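Long-range contacts in transcriptional regulator, TetR family (Myxococcus xanthus, PDB 5K7F), which probably binds cis-regulatory DNA as a TetR-family repressor, tied to control of isovaleryl coenzyme A biosynthesis: residues Leu74-Val83 with Ala95-Leu103; Phe166-Trp176 with Ile188-Phe197. All coordinates share one frame; numbering follows the deposited sequence.

Contact 1 of 2, residues Leu74-Val83 with Ala95-Leu103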
loop_
_atom_site.group_PDB
_atom_site.type_symbol
_atom_site.label_atom_id
_atom_site.label_comp_id
_atom_site.label_asym_id
_atom_site.label_seq_id
_atom_site.Cartn_x
_atom_site.Cartn_y
_atom_site.Cartn_z
ATOM N N LEU A 74 -16.881 7.390 3.848
ATOM C CA LEU A 74 -16.357 8.214 2.773
ATOM C C LEU A 74 -16.305 7.450 1.457
ATOM O O LEU A 74 -16.548 8.040 0.399
ATOM C CB LEU A 74 -14.972 8.753 3.124
ATOM C CG LEU A 74 -14.952 9.783 4.225
ATOM C CD1 LEU A 74 -13.537 10.268 4.537
ATOM C CD2 LEU A 74 -15.893 10.994 3.812
ATOM N N PHE A 75 -15.924 6.159 1.484
ATOM C CA PHE A 75 -16.018 5.338 0.265
ATOM C C PHE A 75 -17.441 5.356 -0.320
ATOM O O PHE A 75 -17.621 5.450 -1.539
ATOM C CB PHE A 75 -15.523 3.891 0.541
ATOM C CG PHE A 75 -14.017 3.712 0.339
ATOM C CD1 PHE A 75 -13.504 3.380 -0.918
ATOM C CD2 PHE A 75 -13.110 3.880 1.391
ATOM C CE1 PHE A 75 -12.170 3.211 -1.120
ATOM C CE2 PHE A 75 -11.725 3.734 1.185
ATOM C CZ PHE A 75 -11.264 3.409 -0.080
ATOM N N GLU A 76 -18.471 5.275 0.521
ATOM C CA GLU A 76 -19.839 5.434 0.027
ATOM C C GLU A 76 -20.091 6.834 -0.540
ATOM O O GLU A 76 -20.611 6.996 -1.648
ATOM C CB GLU A 76 -20.839 5.160 1.156
ATOM C CG GLU A 76 -22.283 5.470 0.771
ATOM C CD GLU A 76 -22.830 4.543 -0.310
ATOM O OE1 GLU A 76 -22.268 3.423 -0.502
ATOM O OE2 GLU A 76 -23.846 4.937 -0.936
ATOM N N GLU A 77 -19.753 7.862 0.229
ATOM C CA GLU A 77 -20.152 9.218 -0.105
ATOM C C GLU A 77 -19.350 9.788 -1.266
ATOM O O GLU A 77 -19.878 10.572 -2.074
ATOM C CB GLU A 77 -19.991 10.077 1.134
ATOM C CG GLU A 77 -20.902 9.599 2.241
ATOM C CD GLU A 77 -20.762 10.410 3.509
ATOM O OE1 GLU A 77 -19.972 11.388 3.517
ATOM O OE2 GLU A 77 -21.460 10.066 4.490
ATOM N N GLN A 78 -18.073 9.445 -1.340
ATOM C CA GLN A 78 -17.187 10.026 -2.330
ATOM C C GLN A 78 -16.920 9.114 -3.507
ATOM O O GLN A 78 -16.313 9.567 -4.481
ATOM C CB GLN A 78 -15.849 10.405 -1.698
ATOM C CG GLN A 78 -15.909 11.435 -0.616
ATOM C CD GLN A 78 -16.409 12.777 -1.167
ATOM O OE1 GLN A 78 -15.903 13.256 -2.200
ATOM N NE2 GLN A 78 -17.380 13.380 -0.499
ATOM N N VAL A 79 -17.295 7.840 -3.439
ATOM C CA VAL A 79 -16.972 6.929 -4.531
ATOM C C VAL A 79 -18.228 6.189 -4.993
ATOM O O VAL A 79 -18.756 6.475 -6.064
ATOM C CB VAL A 79 -15.848 5.949 -4.130
ATOM C CG1 VAL A 79 -15.551 5.017 -5.280
ATOM C CG2 VAL A 79 -14.580 6.676 -3.702
ATOM N N LEU A 80 -18.737 5.262 -4.178
ATOM C CA LEU A 80 -19.823 4.384 -4.633
ATOM C C LEU A 80 -21.081 5.143 -5.054
ATOM O O LEU A 80 -21.709 4.829 -6.077
ATOM C CB LEU A 80 -20.186 3.400 -3.538
ATOM C CG LEU A 80 -19.161 2.353 -3.313
ATOM C CD1 LEU A 80 -19.612 1.542 -2.120
ATOM C CD2 LEU A 80 -19.044 1.430 -4.518
ATOM N N SER A 81 -21.509 6.102 -4.256
ATOM C CA SER A 81 -22.751 6.793 -4.581
ATOM C C SER A 81 -22.615 7.562 -5.880
ATOM O O SER A 81 -23.626 7.875 -6.509
ATOM C CB SER A 81 -23.152 7.708 -3.437
ATOM O OG SER A 81 -22.208 8.750 -3.230
ATOM N N ARG A 82 -21.387 7.812 -6.314
ATOM C CA ARG A 82 -21.122 8.547 -7.525
ATOM C C ARG A 82 -21.065 7.657 -8.754
ATOM O O ARG A 82 -21.168 8.184 -9.862
ATOM C CB ARG A 82 -19.814 9.326 -7.394
ATOM C CG ARG A 82 -19.619 10.157 -6.092
ATOM C CD ARG A 82 -20.380 11.447 -6.083
ATOM N NE ARG A 82 -20.216 12.095 -4.786
ATOM C CZ ARG A 82 -20.767 13.247 -4.455
ATOM N NH1 ARG A 82 -21.518 13.903 -5.336
ATOM N NH2 ARG A 82 -20.570 13.736 -3.237
ATOM N N VAL A 83 -20.898 6.325 -8.602
ATOM C CA VAL A 83 -20.620 5.486 -9.768
ATOM C C VAL A 83 -21.564 4.298 -9.862
ATOM O O VAL A 83 -21.626 3.637 -10.907
ATOM C CB VAL A 83 -19.155 4.992 -9.774
ATOM C CG1 VAL A 83 -18.156 6.169 -9.732
ATOM C CG2 VAL A 83 -18.866 3.975 -8.626
ATOM N N ALA A 95 -14.642 5.366 -13.753
ATOM C CA ALA A 95 -15.125 6.420 -12.860
ATOM C C ALA A 95 -14.788 6.106 -11.411
ATOM O O ALA A 95 -14.433 7.021 -10.652
ATOM C CB ALA A 95 -16.630 6.624 -13.030
ATOM N N CYS A 96 -14.883 4.816 -11.020
ATOM C CA CYS A 96 -14.603 4.402 -9.648
ATOM C C CYS A 96 -13.147 4.668 -9.300
ATOM O O CYS A 96 -12.826 5.228 -8.245
ATOM C CB CYS A 96 -14.965 2.937 -9.471
ATOM S SG CYS A 96 -15.080 2.370 -7.761
ATOM N N MET A 97 -12.249 4.330 -10.226
ATOM C CA MET A 97 -10.830 4.569 -10.027
ATOM C C MET A 97 -10.528 6.054 -9.869
ATOM O O MET A 97 -9.755 6.447 -8.981
ATOM C CB MET A 97 -10.028 4.018 -11.197
ATOM C CG MET A 97 -8.524 4.176 -10.956
ATOM S SD MET A 97 -7.536 3.325 -12.197
ATOM C CE MET A 97 -6.904 1.993 -11.217
ATOM N N ARG A 98 -11.095 6.890 -10.753
ATOM C CA ARG A 98 -10.842 8.323 -10.648
ATOM C C ARG A 98 -11.351 8.874 -9.311
ATOM O O ARG A 98 -10.592 9.527 -8.573
ATOM C CB ARG A 98 -11.463 9.046 -11.836
ATOM C CG ARG A 98 -11.178 10.544 -11.883
ATOM C CD ARG A 98 -11.781 11.151 -13.144
ATOM N NE ARG A 98 -11.339 12.525 -13.428
ATOM C CZ ARG A 98 -10.210 12.869 -14.054
ATOM N NH1 ARG A 98 -9.309 11.959 -14.467
ATOM N NH2 ARG A 98 -9.984 14.151 -14.281
ATOM N N HIS A 99 -12.588 8.546 -8.939
ATOM C CA HIS A 99 -13.101 8.996 -7.637
ATOM C C HIS A 99 -12.260 8.484 -6.466
ATOM O O HIS A 99 -12.013 9.220 -5.498
ATOM C CB HIS A 99 -14.554 8.566 -7.484
ATOM C CG HIS A 99 -15.533 9.429 -8.263
ATOM N ND1 HIS A 99 -15.772 10.752 -7.967
ATOM C CD2 HIS A 99 -16.281 9.155 -9.360
ATOM C CE1 HIS A 99 -16.656 11.246 -8.823
ATOM N NE2 HIS A 99 -16.991 10.293 -9.678
ATOM N N ASN A 100 -11.828 7.211 -6.515
ATOM C CA ASN A 100 -11.018 6.657 -5.425
ATOM C C ASN A 100 -9.666 7.387 -5.299
ATOM O O ASN A 100 -9.166 7.614 -4.196
ATOM C CB ASN A 100 -10.827 5.161 -5.662
ATOM C CG ASN A 100 -10.498 4.366 -4.422
ATOM O OD1 ASN A 100 -10.832 3.188 -4.379
ATOM N ND2 ASN A 100 -9.857 4.970 -3.431
ATOM N N ILE A 101 -9.045 7.753 -6.423
ATOM C CA ILE A 101 -7.763 8.434 -6.351
ATOM C C ILE A 101 -7.940 9.800 -5.709
ATOM O O ILE A 101 -7.097 10.260 -4.924
ATOM C CB ILE A 101 -7.137 8.545 -7.752
ATOM C CG1 ILE A 101 -6.659 7.186 -8.239
ATOM C CG2 ILE A 101 -5.924 9.516 -7.761
ATOM C CD1 ILE A 101 -6.370 7.115 -9.720
ATOM N N LEU A 102 -9.034 10.461 -6.038
ATOM C CA LEU A 102 -9.328 11.741 -5.401
ATOM C C LEU A 102 -9.562 11.559 -3.896
ATOM O O LEU A 102 -9.028 12.311 -3.078
ATOM C CB LEU A 102 -10.521 12.426 -6.101
ATOM C CG LEU A 102 -10.366 12.814 -7.602
ATOM C CD1 LEU A 102 -11.650 13.381 -8.160
ATOM C CD2 LEU A 102 -9.157 13.716 -7.842
ATOM N N LEU A 103 -10.355 10.571 -3.495
ATOM C CA LEU A 103 -10.535 10.328 -2.061
ATOM C C LEU A 103 -9.203 10.117 -1.319
ATOM O O LEU A 103 -9.043 10.542 -0.171
ATOM C CB LEU A 103 -11.446 9.115 -1.868
ATOM C CG LEU A 103 -11.561 8.568 -0.451
ATOM C CD1 LEU A 103 -12.203 9.545 0.459
ATOM C CD2 LEU A 103 -12.370 7.278 -0.434
HETATM O O HOH W 1 -13.819 11.150 -4.615
HETATM O O HOH W 2 -19.084 9.466 -11.602
#
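L103 swings CG away from its backbone N (chi1 170°), so that both methyls reach helix 74-83, while V79 has CG1 in the same relation to its own N and aims it at C96. The two form a reciprocal knobs-into-holes pair in an antiparallel helix packing of the TetR-type all-helical fold, the segment axes 8.6 Å apart at 159°. L103 sits among L74, F75, Q78 and V79; V79 sits among C96, H99, N100 and L103. Branching lets each residue fill its hole on two sides: CG1 of V79 touches SG of C96 at 3.7 Å, and its CG2 lies over the backbone of H99 and N100. CD2 of L103 stands almost exactly above the centre of the F75 ring, 3.8 Å from the centroid, a CH-pi contact, while CD1 packs on L74. At the edge of that ring lies the amide of N100, turned nearly perpendicular to it; its OD1 is hydrogen-bonded to Y137 of helix 125-150, whereas ND2 is buried without a polar partner. Farther along, V83 CG1 reaches A95 CB and, at 3.5 Å, CD2 of H99. The wider pi-type turn at 76-80 lies beside H99, and one water donates to both Q78 O and H99 O. The imidazole suits the solvent-facing margin: R82 CB lies over one face in a CH-pi contact, and a second water links H99 NE2 to R82 O, 3.0 Å from each.

Contact 2 of 2, residues Phe166-Trp176 with Ile188-Phe197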
loop_
_atom_site.group_PDB
_atom_site.type_symbol
_atom_site.label_atom_id
_atom_site.label_comp_id
_atom_site.label_asym_id
_atom_site.label_seq_id
_atom_site.Cartn_x
_atom_site.Cartn_y
_atom_site.Cartn_z
ATOM N N PHE A 166 -6.229 -2.903 -8.813
ATOM C CA PHE A 166 -6.891 -1.607 -8.681
ATOM C C PHE A 166 -6.659 -1.014 -7.292
ATOM O O PHE A 166 -6.255 0.156 -7.144
ATOM C CB PHE A 166 -8.366 -1.850 -8.975
ATOM C CG PHE A 166 -9.291 -0.645 -8.826
ATOM C CD1 PHE A 166 -9.467 0.032 -7.620
ATOM C CD2 PHE A 166 -10.077 -0.311 -9.886
ATOM C CE1 PHE A 166 -10.409 1.111 -7.531
ATOM C CE2 PHE A 166 -10.999 0.731 -9.797
ATOM C CZ PHE A 166 -11.143 1.419 -8.591
ATOM N N LEU A 167 -6.979 -1.783 -6.249
ATOM C CA LEU A 167 -6.843 -1.271 -4.894
ATOM C C LEU A 167 -5.394 -0.931 -4.550
ATOM O O LEU A 167 -5.124 0.127 -3.967
ATOM C CB LEU A 167 -7.411 -2.275 -3.895
ATOM C CG LEU A 167 -8.916 -2.238 -3.701
ATOM C CD1 LEU A 167 -9.332 -3.408 -2.788
ATOM C CD2 LEU A 167 -9.384 -0.884 -3.138
ATOM N N GLY A 168 -4.436 -1.823 -4.857
ATOM C CA GLY A 168 -3.045 -1.506 -4.568
ATOM C C GLY A 168 -2.575 -0.258 -5.303
ATOM O O GLY A 168 -1.887 0.592 -4.734
ATOM N N MET A 169 -2.835 -0.191 -6.603
ATOM C CA MET A 169 -2.462 1.018 -7.349
ATOM C C MET A 169 -2.951 2.273 -6.660
ATOM O O MET A 169 -2.190 3.249 -6.509
ATOM C CB MET A 169 -3.028 0.986 -8.773
ATOM C CG MET A 169 -2.291 0.154 -9.730
ATOM S SD MET A 169 -3.195 0.006 -11.300
ATOM C CE MET A 169 -3.282 1.676 -11.805
ATOM N N VAL A 170 -4.200 2.266 -6.212
ATOM C CA VAL A 170 -4.831 3.521 -5.787
ATOM C C VAL A 170 -4.476 3.841 -4.347
ATOM O O VAL A 170 -4.105 4.975 -4.027
ATOM C CB VAL A 170 -6.351 3.434 -5.995
ATOM C CG1 VAL A 170 -7.022 4.664 -5.460
ATOM C CG2 VAL A 170 -6.643 3.289 -7.496
ATOM N N LEU A 171 -4.523 2.850 -3.455
ATOM C CA LEU A 171 -4.306 3.159 -2.053
ATOM C C LEU A 171 -2.848 3.509 -1.776
ATOM O O LEU A 171 -2.566 4.272 -0.842
ATOM C CB LEU A 171 -4.769 1.979 -1.186
ATOM C CG LEU A 171 -6.261 1.655 -1.319
ATOM C CD1 LEU A 171 -6.595 0.450 -0.452
ATOM C CD2 LEU A 171 -7.113 2.841 -0.933
ATOM N N TRP A 172 -1.900 2.958 -2.551
ATOM C CA TRP A 172 -0.482 3.229 -2.327
ATOM C C TRP A 172 -0.076 4.644 -2.746
ATOM O O TRP A 172 1.038 5.065 -2.400
ATOM C CB TRP A 172 0.393 2.168 -3.036
ATOM C CG TRP A 172 1.693 1.886 -2.256
ATOM C CD1 TRP A 172 1.800 1.241 -1.054
ATOM C CD2 TRP A 172 3.024 2.285 -2.610
ATOM N NE1 TRP A 172 3.104 1.213 -0.645
ATOM C CE2 TRP A 172 3.878 1.839 -1.583
ATOM C CE3 TRP A 172 3.582 2.965 -3.696
ATOM C CZ2 TRP A 172 5.257 2.048 -1.614
ATOM C CZ3 TRP A 172 4.967 3.179 -3.712
ATOM C CH2 TRP A 172 5.770 2.733 -2.680
ATOM N N ILE A 173 -0.958 5.399 -3.430
ATOM C CA ILE A 173 -0.664 6.786 -3.844
ATOM C C ILE A 173 -0.255 7.663 -2.657
ATOM O O ILE A 173 0.566 8.572 -2.807
ATOM C CB ILE A 173 -1.852 7.375 -4.598
ATOM C CG1 ILE A 173 -2.111 6.610 -5.907
ATOM C CG2 ILE A 173 -1.611 8.843 -4.884
ATOM C CD1 ILE A 173 -3.396 7.145 -6.698
ATOM N N TYR A 174 -0.809 7.422 -1.471
ATOM C CA TYR A 174 -0.433 8.263 -0.338
ATOM C C TYR A 174 1.050 8.202 -0.007
ATOM O O TYR A 174 1.586 9.178 0.532
ATOM C CB TYR A 174 -1.281 7.895 0.874
ATOM C CG TYR A 174 -0.750 6.815 1.769
ATOM C CD1 TYR A 174 0.073 7.125 2.855
ATOM C CD2 TYR A 174 -1.133 5.499 1.587
ATOM C CE1 TYR A 174 0.519 6.154 3.697
ATOM C CE2 TYR A 174 -0.680 4.510 2.428
ATOM C CZ TYR A 174 0.143 4.848 3.487
ATOM O OH TYR A 174 0.606 3.883 4.349
ATOM N N LYS A 175 1.741 7.111 -0.360
ATOM C CA LYS A 175 3.176 6.963 -0.088
ATOM C C LYS A 175 4.035 7.918 -0.909
ATOM O O LYS A 175 5.163 8.207 -0.502
ATOM C CB LYS A 175 3.652 5.525 -0.383
ATOM C CG LYS A 175 3.232 4.468 0.639
ATOM C CD LYS A 175 3.805 4.769 2.008
ATOM C CE LYS A 175 3.882 3.532 2.900
ATOM N NZ LYS A 175 2.758 2.592 2.644
ATOM N N TRP A 176 3.547 8.415 -2.043
ATOM C CA TRP A 176 4.391 9.186 -2.941
ATOM C C TRP A 176 3.771 10.460 -3.458
ATOM O O TRP A 176 4.485 11.282 -4.039
ATOM C CB TRP A 176 4.814 8.336 -4.139
ATOM C CG TRP A 176 3.720 7.778 -4.992
ATOM C CD1 TRP A 176 3.018 6.606 -4.796
ATOM C CD2 TRP A 176 3.263 8.309 -6.220
ATOM N NE1 TRP A 176 2.145 6.405 -5.823
ATOM C CE2 TRP A 176 2.256 7.453 -6.701
ATOM C CE3 TRP A 176 3.595 9.431 -6.964
ATOM C CZ2 TRP A 176 1.580 7.702 -7.887
ATOM C CZ3 TRP A 176 2.934 9.677 -8.117
ATOM C CH2 TRP A 176 1.961 8.786 -8.605
ATOM N N ILE A 188 -2.358 11.816 -12.650
ATOM C CA ILE A 188 -2.166 10.464 -12.111
ATOM C C ILE A 188 -3.391 9.635 -12.444
ATOM O O ILE A 188 -3.266 8.510 -12.952
ATOM C CB ILE A 188 -1.883 10.456 -10.589
ATOM C CG1 ILE A 188 -0.552 11.181 -10.297
ATOM C CG2 ILE A 188 -1.837 8.979 -10.062
ATOM C CD1 ILE A 188 -0.306 11.639 -8.854
ATOM N N ALA A 189 -4.590 10.196 -12.251
ATOM C CA ALA A 189 -5.798 9.427 -12.560
ATOM C C ALA A 189 -5.925 9.169 -14.053
ATOM O O ALA A 189 -6.277 8.053 -14.472
ATOM C CB ALA A 189 -7.039 10.139 -12.031
ATOM N N ASP A 190 -5.646 10.182 -14.884
ATOM C CA ASP A 190 -5.761 9.968 -16.320
ATOM C C ASP A 190 -4.861 8.811 -16.732
ATOM O O ASP A 190 -5.243 7.968 -17.557
ATOM C CB ASP A 190 -5.395 11.247 -17.087
ATOM C CG ASP A 190 -6.500 12.294 -17.071
ATOM O OD1 ASP A 190 -7.659 11.976 -16.748
ATOM O OD2 ASP A 190 -6.196 13.451 -17.416
ATOM N N GLY A 191 -3.672 8.754 -16.147
ATOM C CA GLY A 191 -2.681 7.765 -16.517
ATOM C C GLY A 191 -2.999 6.372 -16.016
ATOM O O GLY A 191 -2.805 5.381 -16.743
ATOM N N MET A 192 -3.459 6.281 -14.761
ATOM C CA MET A 192 -3.778 4.975 -14.174
ATOM C C MET A 192 -4.963 4.337 -14.883
ATOM O O MET A 192 -4.959 3.135 -15.183
ATOM C CB MET A 192 -4.067 5.123 -12.687
ATOM C CG MET A 192 -2.795 5.232 -11.842
ATOM S SD MET A 192 -3.060 5.043 -10.061
ATOM C CE MET A 192 -1.453 5.541 -9.519
ATOM N N VAL A 193 -5.989 5.131 -15.160
ATOM C CA VAL A 193 -7.174 4.619 -15.830
ATOM C C VAL A 193 -6.812 4.182 -17.224
ATOM O O VAL A 193 -7.326 3.183 -17.731
ATOM C CB VAL A 193 -8.299 5.681 -15.847
ATOM C CG1 VAL A 193 -9.405 5.279 -16.782
ATOM C CG2 VAL A 193 -8.850 5.838 -14.447
ATOM N N GLY A 194 -5.924 4.939 -17.872
ATOM C CA GLY A 194 -5.493 4.592 -19.217
ATOM C C GLY A 194 -4.726 3.288 -19.266
ATOM O O GLY A 194 -4.800 2.566 -20.268
ATOM N N MET A 195 -4.013 2.960 -18.185
ATOM C CA MET A 195 -3.254 1.704 -18.092
ATOM C C MET A 195 -4.164 0.503 -17.898
ATOM O O MET A 195 -4.000 -0.532 -18.560
ATOM C CB MET A 195 -2.284 1.740 -16.916
ATOM C CG MET A 195 -1.117 2.614 -17.056
ATOM S SD MET A 195 0.174 2.010 -15.928
ATOM C CE MET A 195 0.917 0.817 -16.938
ATOM N N LEU A 196 -5.065 0.579 -16.917
ATOM C CA LEU A 196 -5.879 -0.581 -16.593
ATOM C C LEU A 196 -7.082 -0.721 -17.496
ATOM O O LEU A 196 -7.499 -1.851 -17.792
ATOM C CB LEU A 196 -6.350 -0.507 -15.141
ATOM C CG LEU A 196 -5.480 -1.109 -14.039
ATOM C CD1 LEU A 196 -6.363 -1.575 -12.893
ATOM C CD2 LEU A 196 -4.562 -2.254 -14.496
ATOM N N PHE A 197 -7.666 0.391 -17.935
ATOM C CA PHE A 197 -8.940 0.378 -18.648
ATOM C C PHE A 197 -8.855 1.173 -19.948
ATOM O O PHE A 197 -9.646 2.082 -20.189
ATOM C CB PHE A 197 -10.041 0.935 -17.747
ATOM C CG PHE A 197 -10.072 0.334 -16.360
ATOM C CD1 PHE A 197 -10.333 -1.006 -16.170
ATOM C CD2 PHE A 197 -9.835 1.110 -15.238
ATOM C CE1 PHE A 197 -10.358 -1.555 -14.907
ATOM C CE2 PHE A 197 -9.892 0.575 -13.970
ATOM C CZ PHE A 197 -10.141 -0.765 -13.797
#
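F166 opens the contact with its ring edge: CD2 meets CZ of F197 at 3.9 Å, and the two side chains cross at about a right angle. One turn on, M169 runs alongside M192 and L196 in opposite directions to both. Its chain bends at chi3 (61°), which lays the terminal CE against M192 CB and CG, both at 3.6 Å, while SD rests on L196 CG at 3.7 Å; unbranched, flexible methionines suit this wide helix spacing, where the segment axes are 11.7 Å apart. I173 meets M192 tip to tip, CD1 to CE at 3.8 Å, the thioether chain of M192 being extended to span the distance. W176 comes last, its benzo ring bringing CH2 to I188 CD1 at 3.7 Å and its edge to M192 CE. With I188 cut back to an alanine, the W176 indole and I173 CD1 would probably lose a neighbour and a gap open between them. Across the dimer, W176 stacks on F164 of the second subunit and M169 packs against its M169 counterpart. Near-antiparallel axes (164° for 166-171 and 188-196) let helix 159-171 and the residues after it pack on helix 185-196, consistent with the four-helix-bundle dimer interface of TetR-family regulators.

Contacts 1 and 2 follow one another along the chain, their centres 13 Å apart, and helix 89-105 joins them: one side of it packs on helix 60-83, another on the two helices of contact 2. The F166 ring packs on the M97 backbone, CZ to CA at 3.5 Å, and I101 CG1 lies 3.6 Å from I173 CD1, so the apolar core continues from one contact to the next. A charged tie adds to this, the salt bridge of R98 NH1 to D190 OD1 at 2.8 Å. Contact 1 thus connects the long helix 60-83, which follows the predicted helix-turn-helix, to the C-terminal domain, while contact 2 lies nearer the second subunit.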